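PDB 5WA4: pyridine synthase TbtD from Thermobispora bispora, which probably catalyses the formal [4+2] aza-cycloaddition that builds the central pyridine ring of the thiopeptide antibiotic thiomuracin, and binds the leader peptide of its substrate. Local coordinates for residues E[246-249]-E[250-254]; E[259-262]-E[263-267]. One frame throughout, in Å; residues are numbered along the deposited sequence.

Contact 1: residues E[246-249]-E[250-254]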
ATOM      1  N   VAL E 246     -36.841 -22.930  13.184  1.00 58.67           N
ATOM      2  CA  VAL E 246     -36.553 -21.835  12.271  1.00 51.24           C
ATOM      3  C   VAL E 246     -37.517 -20.683  12.566  1.00 62.29           C
ATOM      4  O   VAL E 246     -37.108 -19.518  12.636  1.00 61.97           O
ATOM      5  CB  VAL E 246     -36.659 -22.271  10.790  1.00 52.60           C
ATOM      6  CG1 VAL E 246     -37.030 -21.095   9.883  1.00 49.96           C
ATOM      7  CG2 VAL E 246     -35.356 -22.898  10.337  1.00 55.88           C
ATOM      8  N   ARG E 247     -38.790 -21.018  12.760  1.00 60.94           N
ATOM      9  CA  ARG E 247     -39.811 -20.028  13.033  1.00 60.87           C
ATOM     10  C   ARG E 247     -39.543 -19.254  14.301  1.00 64.39           C
ATOM     11  O   ARG E 247     -39.747 -18.036  14.333  1.00 57.89           O
ATOM     12  CB  ARG E 247     -41.205 -20.661  13.096  1.00 64.64           C
ATOM     13  CG  ARG E 247     -41.694 -20.839  11.728  1.00 71.42           C
ATOM     14  CD  ARG E 247     -42.779 -19.824  11.400  1.00 86.64           C
ATOM     15  NE  ARG E 247     -42.510 -19.425  10.020  1.00 94.41           N
ATOM     16  CZ  ARG E 247     -43.063 -18.396   9.379  1.00 96.43           C
ATOM     17  NH1 ARG E 247     -43.986 -17.647   9.953  1.00104.73           N
ATOM     18  NH2 ARG E 247     -42.680 -18.102   8.148  1.00 91.79           N
ATOM     19  N   GLU E 248     -39.056 -19.911  15.344  1.00 56.35           N
ATOM     20  CA  GLU E 248     -38.851 -19.106  16.522  1.00 62.89           C
ATOM     21  C   GLU E 248     -37.582 -18.318  16.415  1.00 58.96           C
ATOM     22  O   GLU E 248     -37.485 -17.244  17.004  1.00 57.82           O
ATOM     23  CB  GLU E 248     -38.853 -19.901  17.811  1.00 68.58           C
ATOM     24  CG  GLU E 248     -40.245 -19.889  18.341  1.00 79.88           C
ATOM     25  CD  GLU E 248     -40.375 -19.272  19.725  1.00 88.39           C
ATOM     26  OE1 GLU E 248     -39.345 -18.882  20.332  1.00 87.09           O
ATOM     27  OE2 GLU E 248     -41.543 -19.094  20.151  1.00 84.93           O
ATOM     28  N   TRP E 249     -36.627 -18.815  15.640  1.00 56.90           N
ATOM     29  CA  TRP E 249     -35.402 -18.073  15.459  1.00 52.43           C
ATOM     30  C   TRP E 249     -35.746 -16.742  14.841  1.00 51.46           C
ATOM     31  O   TRP E 249     -35.426 -15.709  15.421  1.00 47.38           O
ATOM     32  CB  TRP E 249     -34.397 -18.812  14.587  1.00 46.85           C
ATOM     33  CG  TRP E 249     -33.091 -18.059  14.487  1.00 49.56           C
ATOM     34  CD1 TRP E 249     -32.538 -17.496  13.358  1.00 47.05           C
ATOM     35  CD2 TRP E 249     -32.189 -17.758  15.562  1.00 42.12           C
ATOM     36  NE1 TRP E 249     -31.341 -16.884  13.678  1.00 44.67           N
ATOM     37  CE2 TRP E 249     -31.113 -17.032  15.021  1.00 37.99           C
ATOM     38  CE3 TRP E 249     -32.190 -18.032  16.925  1.00 45.79           C
ATOM     39  CZ2 TRP E 249     -30.063 -16.589  15.792  1.00 44.91           C
ATOM     40  CZ3 TRP E 249     -31.139 -17.588  17.690  1.00 46.62           C
ATOM     41  CH2 TRP E 249     -30.093 -16.877  17.128  1.00 44.91           C
ATOM     42  N   VAL E 250     -36.370 -16.775  13.666  1.00 46.46           N
ATOM     43  CA  VAL E 250     -36.746 -15.548  12.981  1.00 48.99           C
ATOM     44  C   VAL E 250     -37.533 -14.610  13.898  1.00 52.55           C
ATOM     45  O   VAL E 250     -37.132 -13.468  14.138  1.00 56.51           O
ATOM     46  CB  VAL E 250     -37.584 -15.825  11.740  1.00 49.41           C
ATOM     47  CG1 VAL E 250     -38.156 -14.512  11.214  1.00 49.20           C
ATOM     48  CG2 VAL E 250     -36.746 -16.522  10.674  1.00 40.38           C
ATOM     49  N   ARG E 251     -38.614 -15.130  14.466  1.00 54.22           N
ATOM     50  CA  ARG E 251     -39.544 -14.346  15.276  1.00 52.95           C
ATOM     51  C   ARG E 251     -38.881 -13.590  16.439  1.00 52.65           C
ATOM     52  O   ARG E 251     -39.385 -12.563  16.900  1.00 65.80           O
ATOM     53  CB  ARG E 251     -40.641 -15.267  15.809  1.00 50.09           C
ATOM     54  CG  ARG E 251     -41.692 -14.566  16.575  1.00 58.08           C
ATOM     55  CD  ARG E 251     -42.523 -15.507  17.367  1.00 57.57           C
ATOM     56  NE  ARG E 251     -42.713 -16.724  16.622  1.00 71.31           N
ATOM     57  CZ  ARG E 251     -42.718 -17.932  17.171  1.00 75.85           C
ATOM     58  NH1 ARG E 251     -42.640 -18.075  18.493  1.00 79.64           N
ATOM     59  NH2 ARG E 251     -42.890 -18.990  16.395  1.00 70.76           N
ATOM     60  N   ARG E 252     -37.734 -14.088  16.867  1.00 50.18           N
ATOM     61  CA  ARG E 252     -37.008 -13.620  18.040  1.00 55.73           C
ATOM     62  C   ARG E 252     -35.901 -12.659  17.615  1.00 61.86           C
ATOM     63  O   ARG E 252     -35.312 -11.947  18.435  1.00 63.05           O
ATOM     64  CB  ARG E 252     -36.418 -14.827  18.780  1.00 57.42           C
ATOM     65  CG  ARG E 252     -35.664 -14.557  20.063  1.00 63.46           C
ATOM     66  CD  ARG E 252     -35.734 -15.810  20.949  1.00 76.71           C
ATOM     67  NE  ARG E 252     -36.784 -15.736  21.974  1.00 86.72           N
ATOM     68  CZ  ARG E 252     -37.236 -16.778  22.672  1.00 84.56           C
ATOM     69  NH1 ARG E 252     -36.747 -17.994  22.440  1.00 84.77           N
ATOM     70  NH2 ARG E 252     -38.184 -16.608  23.591  1.00 74.18           N
ATOM     71  N   LEU E 253     -35.602 -12.660  16.321  1.00 56.97           N
ATOM     72  CA  LEU E 253     -34.536 -11.818  15.799  1.00 57.37           C
ATOM     73  C   LEU E 253     -35.127 -10.525  15.226  1.00 56.52           C
ATOM     74  O   LEU E 253     -34.455  -9.502  15.214  1.00 48.65           O
ATOM     75  CB  LEU E 253     -33.734 -12.544  14.716  1.00 54.35           C
ATOM     76  CG  LEU E 253     -32.380 -13.135  15.076  1.00 47.65           C
ATOM     77  CD1 LEU E 253     -31.555 -13.296  13.817  1.00 46.95           C
ATOM     78  CD2 LEU E 253     -31.691 -12.252  16.067  1.00 52.34           C
ATOM     79  N   ARG E 254     -36.376 -10.584  14.752  1.00 49.64           N
ATOM     80  CA  ARG E 254     -37.003  -9.411  14.151  1.00 53.25           C
ATOM     81  C   ARG E 254     -37.017  -8.212  15.107  1.00 52.81           C
ATOM     82  O   ARG E 254     -36.621  -7.125  14.706  1.00 49.16           O
ATOM     83  CB  ARG E 254     -38.417  -9.730  13.660  1.00 51.87           C
ATOM     84  CG  ARG E 254     -38.675  -9.145  12.283  1.00 50.78           C
ATOM     85  CD  ARG E 254     -40.046  -9.503  11.736  1.00 57.20           C
ATOM     86  NE  ARG E 254     -39.971 -10.312  10.518  1.00 54.86           N
ATOM     87  CZ  ARG E 254     -40.356 -11.584  10.451  1.00 64.37           C
ATOM     88  NH1 ARG E 254     -40.870 -12.183  11.532  1.00 56.69           N
ATOM     89  NH2 ARG E 254     -40.251 -12.252   9.300  1.00 59.86           N
TER
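W249 and L253, one helical turn apart, form the close-packed side of this contact. The isobutyl group of L253 lies over one face of the indole, CG being 4.0 Å above the ring plane and offset toward its rim, while CD1 comes 3.6 Å from W249 NE1. That ring is placed by CG standing anti to the backbone N (chi1 -176°), and its N-H is shared between the hydroxyl oxygens of T175 and T321.

E248, R251 and R252 make up the looser, more exposed side, a salt-bridge network. E248 OE1 sits over a face of the R252 guanidinium, 3.5 Å from NH1, with no N-H pointing at it, so this pair rests on charge alone. R251 also pairs with E248, though the modelled distance is too short to trust. Between the two sides, R252 N donates to W249 O at 3.2 Å, an i to i-3 bond, and only weakly to E248 O.

In the fold, helix 244-265 wedges W249 and L253 among helices 135-159, 164-178 and 307-328, where H324 stacks on the indole; V246 and V250 pack against helix 164-178.

Contact 2: residues E[259-262]-E[263-267]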
ATOM      1  N   ARG E 259     -34.788  -2.903  16.608  1.00 44.45           N
ATOM      2  CA  ARG E 259     -34.091  -2.170  17.642  1.00 41.90           C
ATOM      3  C   ARG E 259     -32.665  -1.769  17.232  1.00 49.73           C
ATOM      4  O   ARG E 259     -32.157  -0.727  17.656  1.00 51.84           O
ATOM      5  CB  ARG E 259     -34.045  -2.987  18.918  1.00 42.65           C
ATOM      6  CG  ARG E 259     -33.074  -2.436  19.937  1.00 49.42           C
ATOM      7  CD  ARG E 259     -33.743  -2.264  21.281  1.00 59.29           C
ATOM      8  NE  ARG E 259     -34.470  -3.477  21.627  1.00 66.18           N
ATOM      9  CZ  ARG E 259     -33.990  -4.456  22.390  1.00 72.05           C
ATOM     10  NH1 ARG E 259     -32.762  -4.361  22.915  1.00 58.84           N
ATOM     11  NH2 ARG E 259     -34.755  -5.527  22.633  1.00 68.96           N
ATOM     12  N   ALA E 260     -32.020  -2.574  16.399  1.00 46.35           N
ATOM     13  CA  ALA E 260     -30.686  -2.216  15.956  1.00 47.29           C
ATOM     14  C   ALA E 260     -30.722  -1.119  14.885  1.00 43.94           C
ATOM     15  O   ALA E 260     -29.822  -0.267  14.843  1.00 42.84           O
ATOM     16  CB  ALA E 260     -29.950  -3.446  15.443  1.00 51.64           C
ATOM     17  N   ARG E 261     -31.748  -1.142  14.030  1.00 45.29           N
ATOM     18  CA  ARG E 261     -31.886  -0.152  12.955  1.00 45.81           C
ATOM     19  C   ARG E 261     -32.275   1.201  13.545  1.00 50.61           C
ATOM     20  O   ARG E 261     -31.702   2.227  13.199  1.00 49.85           O
ATOM     21  CB  ARG E 261     -32.908  -0.585  11.913  1.00 43.98           C
ATOM     22  CG  ARG E 261     -33.303   0.525  10.930  1.00 60.24           C
ATOM     23  CD  ARG E 261     -34.401   0.085   9.942  1.00 58.20           C
ATOM     24  NE  ARG E 261     -35.741   0.299  10.488  1.00 71.03           N
ATOM     25  CZ  ARG E 261     -36.876  -0.013   9.862  1.00 85.47           C
ATOM     26  NH1 ARG E 261     -36.849  -0.558   8.652  1.00 89.28           N
ATOM     27  NH2 ARG E 261     -38.050   0.211  10.449  1.00 90.54           N
ATOM     28  N   ALA E 262     -33.234   1.185  14.456  1.00 47.49           N
ATOM     29  CA  ALA E 262     -33.511   2.336  15.279  1.00 43.97           C
ATOM     30  C   ALA E 262     -32.222   2.886  15.921  1.00 47.19           C
ATOM     31  O   ALA E 262     -31.884   4.046  15.724  1.00 48.83           O
ATOM     32  CB  ALA E 262     -34.534   1.981  16.335  1.00 44.24           C
ATOM     33  N   LEU E 263     -31.493   2.063  16.670  1.00 51.22           N
ATOM     34  CA  LEU E 263     -30.239   2.504  17.330  1.00 53.40           C
ATOM     35  C   LEU E 263     -29.186   3.143  16.397  1.00 55.89           C
ATOM     36  O   LEU E 263     -28.469   4.071  16.789  1.00 48.43           O
ATOM     37  CB  LEU E 263     -29.595   1.325  18.060  1.00 45.05           C
ATOM     38  CG  LEU E 263     -30.213   1.002  19.420  1.00 53.24           C
ATOM     39  CD1 LEU E 263     -29.616  -0.266  20.010  1.00 52.16           C
ATOM     40  CD2 LEU E 263     -30.087   2.170  20.389  1.00 43.93           C
ATOM     41  N   LEU E 264     -29.088   2.621  15.176  1.00 55.03           N
ATOM     42  CA  LEU E 264     -28.170   3.159  14.185  1.00 53.90           C
ATOM     43  C   LEU E 264     -28.663   4.503  13.667  1.00 58.37           C
ATOM     44  O   LEU E 264     -27.896   5.461  13.617  1.00 64.86           O
ATOM     45  CB  LEU E 264     -27.981   2.173  13.030  1.00 59.15           C
ATOM     46  CG  LEU E 264     -27.021   1.021  13.357  1.00 66.69           C
ATOM     47  CD1 LEU E 264     -27.058  -0.047  12.281  1.00 61.00           C
ATOM     48  CD2 LEU E 264     -25.625   1.549  13.515  1.00 63.61           C
ATOM     49  N   GLU E 265     -29.940   4.566  13.287  1.00 54.17           N
ATOM     50  CA  GLU E 265     -30.567   5.794  12.802  1.00 53.86           C
ATOM     51  C   GLU E 265     -30.389   7.004  13.718  1.00 56.89           C
ATOM     52  O   GLU E 265     -30.162   8.108  13.249  1.00 54.93           O
ATOM     53  CB  GLU E 265     -32.056   5.576  12.591  1.00 50.72           C
ATOM     54  CG  GLU E 265     -32.391   4.829  11.344  1.00 56.52           C
ATOM     55  CD  GLU E 265     -33.858   4.567  11.267  1.00 59.98           C
ATOM     56  OE1 GLU E 265     -34.305   3.924  10.288  1.00 67.39           O
ATOM     57  OE2 GLU E 265     -34.560   5.014  12.199  1.00 57.73           O
ATOM     58  N   SER E 266     -30.506   6.776  15.017  1.00 51.78           N
ATOM     59  CA  SER E 266     -30.381   7.817  16.005  1.00 48.49           C
ATOM     60  C   SER E 266     -28.937   8.031  16.490  1.00 58.71           C
ATOM     61  O   SER E 266     -28.672   8.920  17.323  1.00 56.59           O
ATOM     62  CB  SER E 266     -31.271   7.487  17.193  1.00 54.24           C
ATOM     63  OG  SER E 266     -30.513   6.849  18.213  1.00 56.33           O
ATOM     64  N   GLY E 267     -28.006   7.217  16.003  1.00 48.31           N
ATOM     65  CA  GLY E 267     -26.614   7.409  16.357  1.00 47.28           C
ATOM     66  C   GLY E 267     -25.993   6.767  17.603  1.00 65.11           C
ATOM     67  O   GLY E 267     -25.073   7.336  18.184  1.00 57.71           O
TER
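R261 O receives the amide N-H of E265 at 2.9 Å, nearly straight at 171°, and this bond belongs to the turn that sets the two side chains on the same side of the helix. R261 and E265 lie alongside each other and point the same way, their guanidinium and carboxylate planes only 9° apart. Near-parallel planes do not make a paired bond here: E265 OE1 is 3.9 Å from R261 NE and well out of the guanidinium plane, so the salt bridge is long and purely electrostatic. R261 also makes a long, weak ion pair with E258. The carboxylate oxygen in fact comes closer to the aliphatic stem, with OE1 3.6 Å from R261 CG. Beyond CG the glutamate chain is extended, which carries its carboxylate alongside the arginine.

The turn also shows how an alpha-helix stops. S266 N still donates to A262 O at 3.1 Å, but G267 N reaches back to L264 O at 3.0 Å, and G267 adopts a positive phi of 88°. This is a Schellman motif closing helix 244-265, and the positive phi is readily adopted by glycine, which has no CB to crowd the carbonyl O of S266.

Besides the helical backbone bonds, R259 and L263 make an apolar contact through their aliphatic parts. The two run side by side, the arginine offering its methylene CG to L263 CD1 at 4.1 Å. R259 continues toward D142 in a long, weak ion pair. A260, the buried member, packs against L139 of helix 135-159 and L316 of helix 307-328, whereas L264 meets L269 and T270 in the chain that follows the helix.

Contacts 1 and 2 are successive stretches of a single helix, 244-265, with centres 20 Å apart and nearest atoms about 5 Å apart, so they do not touch. They illustrate how the surroundings of one helix change along its length. The centre of contact 1 lies about 14 Å from the centre of the chain, and half of its touching residues are buried; that of contact 2 lies about 22 Å out, a surface contact in which only A260 is buried. Helices 135-159 and 307-328 accompany both contacts, whereas helix 164-178 packs on contact 1. Neither contact is touched by another protein chain of the assembly.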